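PDB 5J78: acetaldehyde dehydrogenase (Acetylating), which probably catalyses the NAD-dependent, reversible conversion of acetaldehyde and coenzyme A into acetyl-CoA. Local coordinates for residues Ala66-Glu71 with Gln181-Arg186; Asn142-Val147 with Ala174-Ile179. One frame throughout, in Å; residues are numbered along the deposited sequence. Where two conformers were deposited one is given.

Contact 1 (Ala66-Glu71 with Gln181-Arg186)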
ATOM      1  N   ALA A  66     -16.473 -11.325  37.230  1.00 22.75           N
ATOM      2  CA  ALA A  66     -15.688 -12.479  37.662  1.00 16.89           C
ATOM      3  C   ALA A  66     -16.593 -13.628  38.106  1.00 27.81           C
ATOM      4  O   ALA A  66     -16.313 -14.807  37.828  1.00 18.69           O
ATOM      5  CB  ALA A  66     -14.751 -12.100  38.776  1.00 19.32           C
ATOM      6  N   ASN A  67     -17.678 -13.281  38.795  1.00 18.37           N
ATOM      7  CA  ASN A  67     -18.583 -14.291  39.330  1.00 22.21           C
ATOM      8  C   ASN A  67     -19.257 -15.030  38.201  1.00 18.79           C
ATOM      9  O   ASN A  67     -19.393 -16.249  38.238  1.00 21.69           O
ATOM     10  CB  ASN A  67     -19.641 -13.670  40.246  1.00 23.01           C
ATOM     11  CG  ASN A  67     -19.095 -13.305  41.611  1.00 37.55           C
ATOM     12  OD1 ASN A  67     -18.119 -13.897  42.078  1.00 41.35           O
ATOM     13  ND2 ASN A  67     -19.729 -12.332  42.268  1.00 50.25           N
ATOM     14  N   ALA A  68     -19.657 -14.291  37.181  1.00 23.95           N
ATOM     15  CA  ALA A  68     -20.354 -14.887  36.057  1.00 29.74           C
ATOM     16  C   ALA A  68     -19.431 -15.810  35.269  1.00 25.36           C
ATOM     17  O   ALA A  68     -19.861 -16.851  34.773  1.00 24.25           O
ATOM     18  CB  ALA A  68     -20.928 -13.802  35.164  1.00 20.18           C
ATOM     19  N   ALA A  69     -18.159 -15.438  35.153  1.00 21.42           N
ATOM     20  CA  ALA A  69     -17.193 -16.265  34.419  1.00 19.74           C
ATOM     21  C   ALA A  69     -17.017 -17.605  35.111  1.00 18.37           C
ATOM     22  O   ALA A  69     -16.930 -18.663  34.474  1.00 21.41           O
ATOM     23  CB  ALA A  69     -15.843 -15.549  34.306  1.00 23.14           C
ATOM     24  N   ARG A  70     -16.920 -17.533  36.430  1.00 20.21           N
ATOM     25  CA  ARG A  70     -16.772 -18.699  37.283  1.00 30.08           C
ATOM     26  C   ARG A  70     -17.944 -19.639  37.067  1.00 20.20           C
ATOM     27  O   ARG A  70     -17.767 -20.824  36.867  1.00 19.08           O
ATOM     28  CB  ARG A  70     -16.690 -18.257  38.741  1.00 22.61           C
ATOM     29  CG  ARG A  70     -16.202 -19.273  39.753  1.00 34.70           C
ATOM     30  CD  ARG A  70     -15.937 -18.551  41.093  1.00 38.71           C
ATOM     31  NE  ARG A  70     -14.999 -17.418  40.940  1.00 42.23           N
ATOM     32  CZ  ARG A  70     -15.248 -16.145  41.261  1.00 36.62           C
ATOM     33  NH1 ARG A  70     -16.418 -15.780  41.784  1.00 34.56           N
ATOM     34  NH2 ARG A  70     -14.305 -15.218  41.070  1.00 40.36           N
ATOM     35  N   GLU A  71     -19.137 -19.077  37.060  1.00 21.92           N
ATOM     36  CA  GLU A  71     -20.339 -19.864  36.904  1.00 27.44           C
ATOM     37  C   GLU A  71     -20.451 -20.447  35.512  1.00 36.68           C
ATOM     38  O   GLU A  71     -21.048 -21.500  35.351  1.00 23.33           O
ATOM     39  CB  GLU A  71     -21.582 -19.022  37.192  1.00 38.26           C
ATOM     40  CG  GLU A  71     -21.747 -18.587  38.656  1.00 56.10           C
ATOM     41  CD  GLU A  71     -22.671 -17.376  38.816  1.00 69.52           C
ATOM     42  OE1 GLU A  71     -22.572 -16.690  39.858  1.00 73.33           O
ATOM     43  OE2 GLU A  71     -23.487 -17.109  37.902  1.00 61.80           O
ATOM     44  N   GLN A 181     -20.616  -8.889  29.425  1.00 18.24           N
ATOM     45  CA  GLN A 181     -21.424  -7.665  29.344  1.00 20.68           C
ATOM     46  C   GLN A 181     -22.690  -7.751  30.195  1.00 26.29           C
ATOM     47  O   GLN A 181     -23.083  -6.780  30.840  1.00 14.96           O
ATOM     48  CB  GLN A 181     -21.800  -7.373  27.888  1.00 19.60           C
ATOM     49  CG  GLN A 181     -22.812  -6.278  27.701  1.00 18.53           C
ATOM     50  CD  GLN A 181     -22.238  -4.915  28.053  1.00 29.33           C
ATOM     51  OE1 GLN A 181     -21.015  -4.723  28.056  1.00 26.14           O
ATOM     52  NE2 GLN A 181     -23.114  -3.964  28.356  1.00 19.00           N
ATOM     53  N   GLU A 182     -23.345  -8.903  30.175  1.00 18.47           N
ATOM     54  CA  GLU A 182     -24.562  -9.087  30.969  1.00 20.30           C
ATOM     55  C   GLU A 182     -24.252  -9.031  32.458  1.00 20.72           C
ATOM     56  O   GLU A 182     -24.989  -8.419  33.222  1.00 24.75           O
ATOM     57  CB  GLU A 182     -25.246 -10.410  30.605  1.00 25.68           C
ATOM     58  CG  GLU A 182     -25.928 -10.305  29.261  1.00 50.65           C
ATOM     59  CD  GLU A 182     -26.516 -11.604  28.756  1.00 63.83           C
ATOM     60  OE1 GLU A 182     -26.386 -12.645  29.451  1.00 52.68           O
ATOM     61  OE2 GLU A 182     -27.114 -11.565  27.651  1.00 49.08           O
ATOM     62  N   ALA A 183     -23.161  -9.673  32.868  1.00 20.49           N
ATOM     63  CA  ALA A 183     -22.693  -9.580  34.253  1.00 22.71           C
ATOM     64  C   ALA A 183     -22.378  -8.130  34.652  1.00 24.74           C
ATOM     65  O   ALA A 183     -22.669  -7.699  35.764  1.00 20.85           O
ATOM     66  CB  ALA A 183     -21.465 -10.456  34.442  1.00 20.30           C
ATOM     67  N   ALA A 184     -21.776  -7.383  33.739  1.00 23.88           N
ATOM     68  CA  ALA A 184     -21.379  -6.020  34.040  1.00 20.41           C
ATOM     69  C   ALA A 184     -22.629  -5.143  34.149  1.00 19.90           C
ATOM     70  O   ALA A 184     -22.765  -4.331  35.069  1.00 19.61           O
ATOM     71  CB  ALA A 184     -20.428  -5.492  32.971  1.00 20.28           C
ATOM     72  N   GLU A 185     -23.557  -5.338  33.224  1.00 21.50           N
ATOM     73  CA  GLU A 185     -24.818  -4.598  33.252  1.00 18.51           C
ATOM     74  C   GLU A 185     -25.605  -4.817  34.547  1.00 27.68           C
ATOM     75  O   GLU A 185     -26.127  -3.872  35.145  1.00 30.53           O
ATOM     76  CB  GLU A 185     -25.685  -4.981  32.063  1.00 23.46           C
ATOM     77  CG  GLU A 185     -25.450  -4.103  30.862  1.00 35.61           C
ATOM     78  CD  GLU A 185     -26.462  -4.323  29.751  1.00 40.50           C
ATOM     79  OE1 GLU A 185     -27.677  -4.161  30.004  1.00 50.39           O
ATOM     80  OE2 GLU A 185     -26.034  -4.641  28.618  1.00 32.21           O
ATOM     81  N   ARG A 186     -25.689  -6.069  34.970  1.00 24.05           N
ATOM     82  CA  ARG A 186     -26.364  -6.423  36.213  1.00 33.43           C
ATOM     83  C   ARG A 186     -25.863  -5.609  37.402  1.00 38.13           C
ATOM     84  O   ARG A 186     -26.629  -5.280  38.304  1.00 33.77           O
ATOM     85  CB  ARG A 186     -26.168  -7.911  36.511  1.00 31.19           C
ATOM     86  CG  ARG A 186     -27.408  -8.776  36.367  1.00 53.84           C
ATOM     87  CD  ARG A 186     -27.122 -10.219  36.791  1.00 54.63           C
ATOM     88  NE  ARG A 186     -26.496 -10.979  35.708  1.00 56.44           N
ATOM     89  CZ  ARG A 186     -25.374 -11.692  35.807  1.00 49.78           C
ATOM     90  NH1 ARG A 186     -24.701 -11.795  36.951  1.00 59.68           N
ATOM     91  NH2 ARG A 186     -24.925 -12.320  34.738  1.00 35.12           N
TER
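A68 and A183 show how closely two helices can approach when each presents only a methyl group: their CB atoms meet at 3.5 Å, tighter than usual van der Waals contact, and their CA atoms lie 6.1 Å apart. Both CB atoms point toward the facing helix, obliquely to the line between them. The tight part is small but buried. Around it the same two helices stay in contact, A184 packing on I61 and M65. A hydrogen bond between S64 OG and A183 O adds a polar tie beside the methyl pair. The helices joined here have different roles in the fold. Helix 170-186 is the crossover helix of a beta-alpha-beta unit, between the parallel, neighbouring strands 160-165 and 194-196 of the Rossmann-like domain of aldehyde dehydrogenases, whereas helix 55-84 belongs to the N-terminal part of the chain and packs against that crossover helix. Toward solvent the contact loosens. R186 leaves its backbone with chi1 at -110°, off the staggered positions, and its side chain swings back over the preceding turn, so that one face of the guanidinium lies over A183 CA, 3.5 Å from the plane and offset toward the rim. Its edge faces A68, with NH2 a loose 4.3 Å from CB. The opposite charge of E71 stays apart, OE2 being 5.5 Å from R186 NH1, an attraction across a gap at most. On a side of helix 170-186 turned from A68, Q181 NE2 gives E185 OE2 a nearly straight bond of 3.0 Å, and E185 OE1 forms a salt bridge with K191.

Contact 2 (Asn142-Val147 with Ala174-Ile179). With ACT (acetate ion), chain I.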
ATOM      1  N   ASN A 142      -7.114 -20.277  23.065  1.00 14.74           N
ATOM      2  CA  ASN A 142      -7.585 -19.858  24.390  1.00 20.69           C
ATOM      3  C   ASN A 142      -8.722 -18.862  24.239  1.00 18.02           C
ATOM      4  O   ASN A 142      -8.676 -17.756  24.794  1.00 18.75           O
ATOM      5  CB  ASN A 142      -6.455 -19.214  25.215  1.00 20.21           C
ATOM      6  CG  ASN A 142      -5.176 -20.018  25.198  1.00 26.85           C
ATOM      7  OD1 ASN A 142      -5.190 -21.248  25.324  1.00 21.75           O
ATOM      8  ND2 ASN A 142      -4.045 -19.315  25.074  1.00 29.67           N
ATOM      9  N   PRO A 143      -9.748 -19.234  23.470  1.00 18.07           N
ATOM     10  CA  PRO A 143     -10.752 -18.241  23.077  1.00 18.26           C
ATOM     11  C   PRO A 143     -11.508 -17.623  24.262  1.00 20.32           C
ATOM     12  O   PRO A 143     -11.523 -16.413  24.395  1.00 22.65           O
ATOM     13  CB  PRO A 143     -11.709 -19.032  22.189  1.00 22.58           C
ATOM     14  CG  PRO A 143     -11.409 -20.492  22.475  1.00 18.10           C
ATOM     15  CD  PRO A 143     -10.017 -20.568  22.912  1.00 16.89           C
ATOM     16  N   THR A 144     -12.094 -18.437  25.130  1.00 15.49           N
ATOM     17  CA  THR A 144     -13.021 -17.900  26.124  1.00 12.23           C
ATOM     18  C   THR A 144     -12.273 -17.369  27.348  1.00 15.55           C
ATOM     19  O   THR A 144     -12.643 -16.344  27.905  1.00 14.22           O
ATOM     20  CB  THR A 144     -14.050 -18.964  26.526  1.00 19.95           C
ATOM     21  OG1 THR A 144     -13.371 -20.077  27.123  1.00 20.52           O
ATOM     22  CG2 THR A 144     -14.808 -19.451  25.288  1.00 16.84           C
ATOM     23  N   SER A 145     -11.181 -18.026  27.725  1.00 15.00           N
ATOM     24  CA  SER A 145     -10.401 -17.578  28.873  1.00 16.71           C
ATOM     25  C   SER A 145      -9.731 -16.228  28.629  1.00 17.53           C
ATOM     26  O   SER A 145      -9.605 -15.426  29.568  1.00 15.76           O
ATOM     27  CB  SER A 145      -9.333 -18.597  29.258  1.00 15.61           C
ATOM     28  OG  SER A 145      -8.498 -18.938  28.173  1.00 19.33           O
ATOM     29  N   THR A 146      -9.327 -15.972  27.380  1.00 15.92           N
ATOM     30  CA  THR A 146      -8.654 -14.709  27.026  1.00 18.19           C
ATOM     31  C   THR A 146      -9.659 -13.548  27.043  1.00 17.52           C
ATOM     32  O   THR A 146      -9.324 -12.400  27.395  1.00 16.43           O
ATOM     33  CB  THR A 146      -7.965 -14.790  25.641  1.00 11.27           C
ATOM     34  OG1 THR A 146      -7.023 -15.873  25.621  1.00 14.11           O
ATOM     35  CG2 THR A 146      -7.199 -13.489  25.322  1.00 18.52           C
ATOM     36  N   VAL A 147     -10.888 -13.849  26.654  1.00 13.25           N
ATOM     37  CA  VAL A 147     -11.964 -12.879  26.705  1.00  9.77           C
ATOM     38  C   VAL A 147     -12.234 -12.489  28.142  1.00 15.34           C
ATOM     39  O   VAL A 147     -12.390 -11.293  28.452  1.00 18.86           O
ATOM     40  CB  VAL A 147     -13.265 -13.414  26.076  1.00 20.07           C
ATOM     41  CG1 VAL A 147     -14.457 -12.567  26.485  1.00 18.32           C
ATOM     42  CG2 VAL A 147     -13.133 -13.468  24.575  1.00 24.67           C
ATOM     43  N   ALA A 174     -17.714 -14.861  21.128  1.00 15.33           N
ATOM     44  CA  ALA A 174     -18.840 -13.958  21.288  1.00 17.31           C
ATOM     45  C   ALA A 174     -19.698 -14.313  22.510  1.00 17.58           C
ATOM     46  O   ALA A 174     -20.205 -13.417  23.175  1.00 20.55           O
ATOM     47  CB  ALA A 174     -19.689 -13.949  20.020  1.00 21.86           C
ATOM     48  N   GLU A 175     -19.862 -15.597  22.826  1.00 22.75           N
ATOM     49  CA  GLU A 175     -20.677 -15.978  23.988  1.00 17.55           C
ATOM     50  C   GLU A 175     -19.978 -15.535  25.276  1.00 20.63           C
ATOM     51  O   GLU A 175     -20.626 -15.038  26.201  1.00 22.49           O
ATOM     52  CB  GLU A 175     -20.960 -17.501  24.002  1.00 22.17           C
ATOM     53  CG  GLU A 175     -21.745 -18.043  25.237  1.00 23.05           C
ATOM     54  CD  GLU A 175     -23.107 -17.382  25.483  1.00 27.83           C
ATOM     55  OE1 GLU A 175     -23.652 -16.702  24.587  1.00 22.05           O
ATOM     56  OE2 GLU A 175     -23.651 -17.554  26.596  1.00 34.66           O
ATOM     57  N   ALA A 176     -18.654 -15.669  25.317  1.00 18.90           N
ATOM     58  CA  ALA A 176     -17.890 -15.234  26.477  1.00 16.99           C
ATOM     59  C   ALA A 176     -18.017 -13.720  26.679  1.00 18.00           C
ATOM     60  O   ALA A 176     -18.200 -13.254  27.801  1.00 16.44           O
ATOM     61  CB  ALA A 176     -16.433 -15.633  26.330  1.00 27.27           C
ATOM     62  N   ALA A 177     -17.934 -12.956  25.595  1.00 14.69           N
ATOM     63  CA  ALA A 177     -18.154 -11.510  25.673  1.00 20.33           C
ATOM     64  C   ALA A 177     -19.589 -11.137  26.129  1.00 24.76           C
ATOM     65  O   ALA A 177     -19.771 -10.219  26.932  1.00 16.29           O
ATOM     66  CB  ALA A 177     -17.849 -10.865  24.316  1.00 18.13           C
ATOM     67  N   ARG A 178     -20.575 -11.855  25.596  0.51 20.07           N
ATOM     68  CA  ARG A 178     -21.980 -11.674  25.941  0.51 18.69           C
ATOM     69  C   ARG A 178     -22.178 -11.841  27.450  0.51 19.95           C
ATOM     70  O   ARG A 178     -22.810 -11.019  28.106  0.51 18.49           O
ATOM     71  CB  ARG A 178     -22.831 -12.695  25.168  0.51 24.27           C
ATOM     72  CG  ARG A 178     -24.216 -12.246  24.732  0.51 29.06           C
ATOM     73  CD  ARG A 178     -24.831 -13.263  23.734  0.51 22.31           C
ATOM     74  NE  ARG A 178     -24.376 -13.029  22.357  0.51 21.85           N
ATOM     75  CZ  ARG A 178     -23.774 -13.918  21.570  0.51 19.09           C
ATOM     76  NH1 ARG A 178     -23.522 -15.169  21.983  0.51 17.86           N
ATOM     77  NH2 ARG A 178     -23.424 -13.544  20.344  0.51 24.69           N
ATOM     78  N   ILE A 179     -21.606 -12.910  27.991  1.00 22.92           N
ATOM     79  CA  ILE A 179     -21.695 -13.203  29.409  1.00 19.90           C
ATOM     80  C   ILE A 179     -20.993 -12.125  30.252  1.00 23.15           C
ATOM     81  O   ILE A 179     -21.505 -11.733  31.292  1.00 18.79           O
ATOM     82  CB  ILE A 179     -21.101 -14.589  29.711  1.00 18.19           C
ATOM     83  CG1 ILE A 179     -22.062 -15.683  29.228  1.00 24.60           C
ATOM     84  CG2 ILE A 179     -20.874 -14.789  31.204  1.00 23.39           C
ATOM     85  CD1 ILE A 179     -21.416 -17.028  29.097  1.00 37.09           C
TER
HETATM   86  C   ACT I1005     -10.182 -21.697  26.577  1.00 11.09           C
HETATM   87  O   ACT I1005      -9.419 -22.415  25.904  1.00 26.46           O
HETATM   88  OXT ACT I1005      -9.951 -20.499  26.608  1.00 14.21           O
HETATM   89  CH3 ACT I1005     -11.315 -22.265  27.369  1.00 49.64           C
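T144 and A176 mark the nearest backbone approach, 5.6 Å between CA atoms, of two helices that run in broadly the same direction, their local axes 8.7 Å apart and crossing at -31°. A176 turns its CB toward the other helix, where it meets V147 CG1 at 3.7 Å and T144 CB at 4.1 Å. With CG1 anti to the backbone N (chi1 164°), V147 reaches past that methyl to the backbone of the facing helix, 3.6 Å from A177 N. Near-parallel helices are what successive right-handed beta-alpha-beta units produce: helix 143-156 leads from strand 124-138 into strand 160-165, and helix 170-186 follows. T144 meets A176 through carbon, while its hydroxyl is hydrogen-bonded to N96. At the same helix start an acetate, probably carried over from the crystallisation solution, brings one oxygen to the first turn. S145 grips OXT twice, through OG at 2.6 Å and N at 3.0 Å, and T144 N adds a weak bond; K92 and K95 also bind the ion, so the helix start and the two lysines would together favour an anion. Just before the helix, N142 touches I272, the neighbour of C273, which is oxidised to 3-sulfinoalanine.

Followed from the N terminus, the chain passes helix 28-51 and then lays down helix 55-84, then helix 89-107 and strands 115-119 and 124-138, before helix 143-156 opens the smaller loop. Contact 2 closes that loop after 26 intervening residues, once strand 160-165 has been added and helix 170-186 has begun. The same helix, a little further on, closes the 109-residue loop of contact 1, inside which contact 2 is nested. Helix 170-186 is therefore shared, joining the preceding helix of the Rossmann-like domain in one contact and helix 55-84 in the other. The contact centres lie 11 Å apart, and A68 CB bridges them by packing 4.1 Å from I179 CG2.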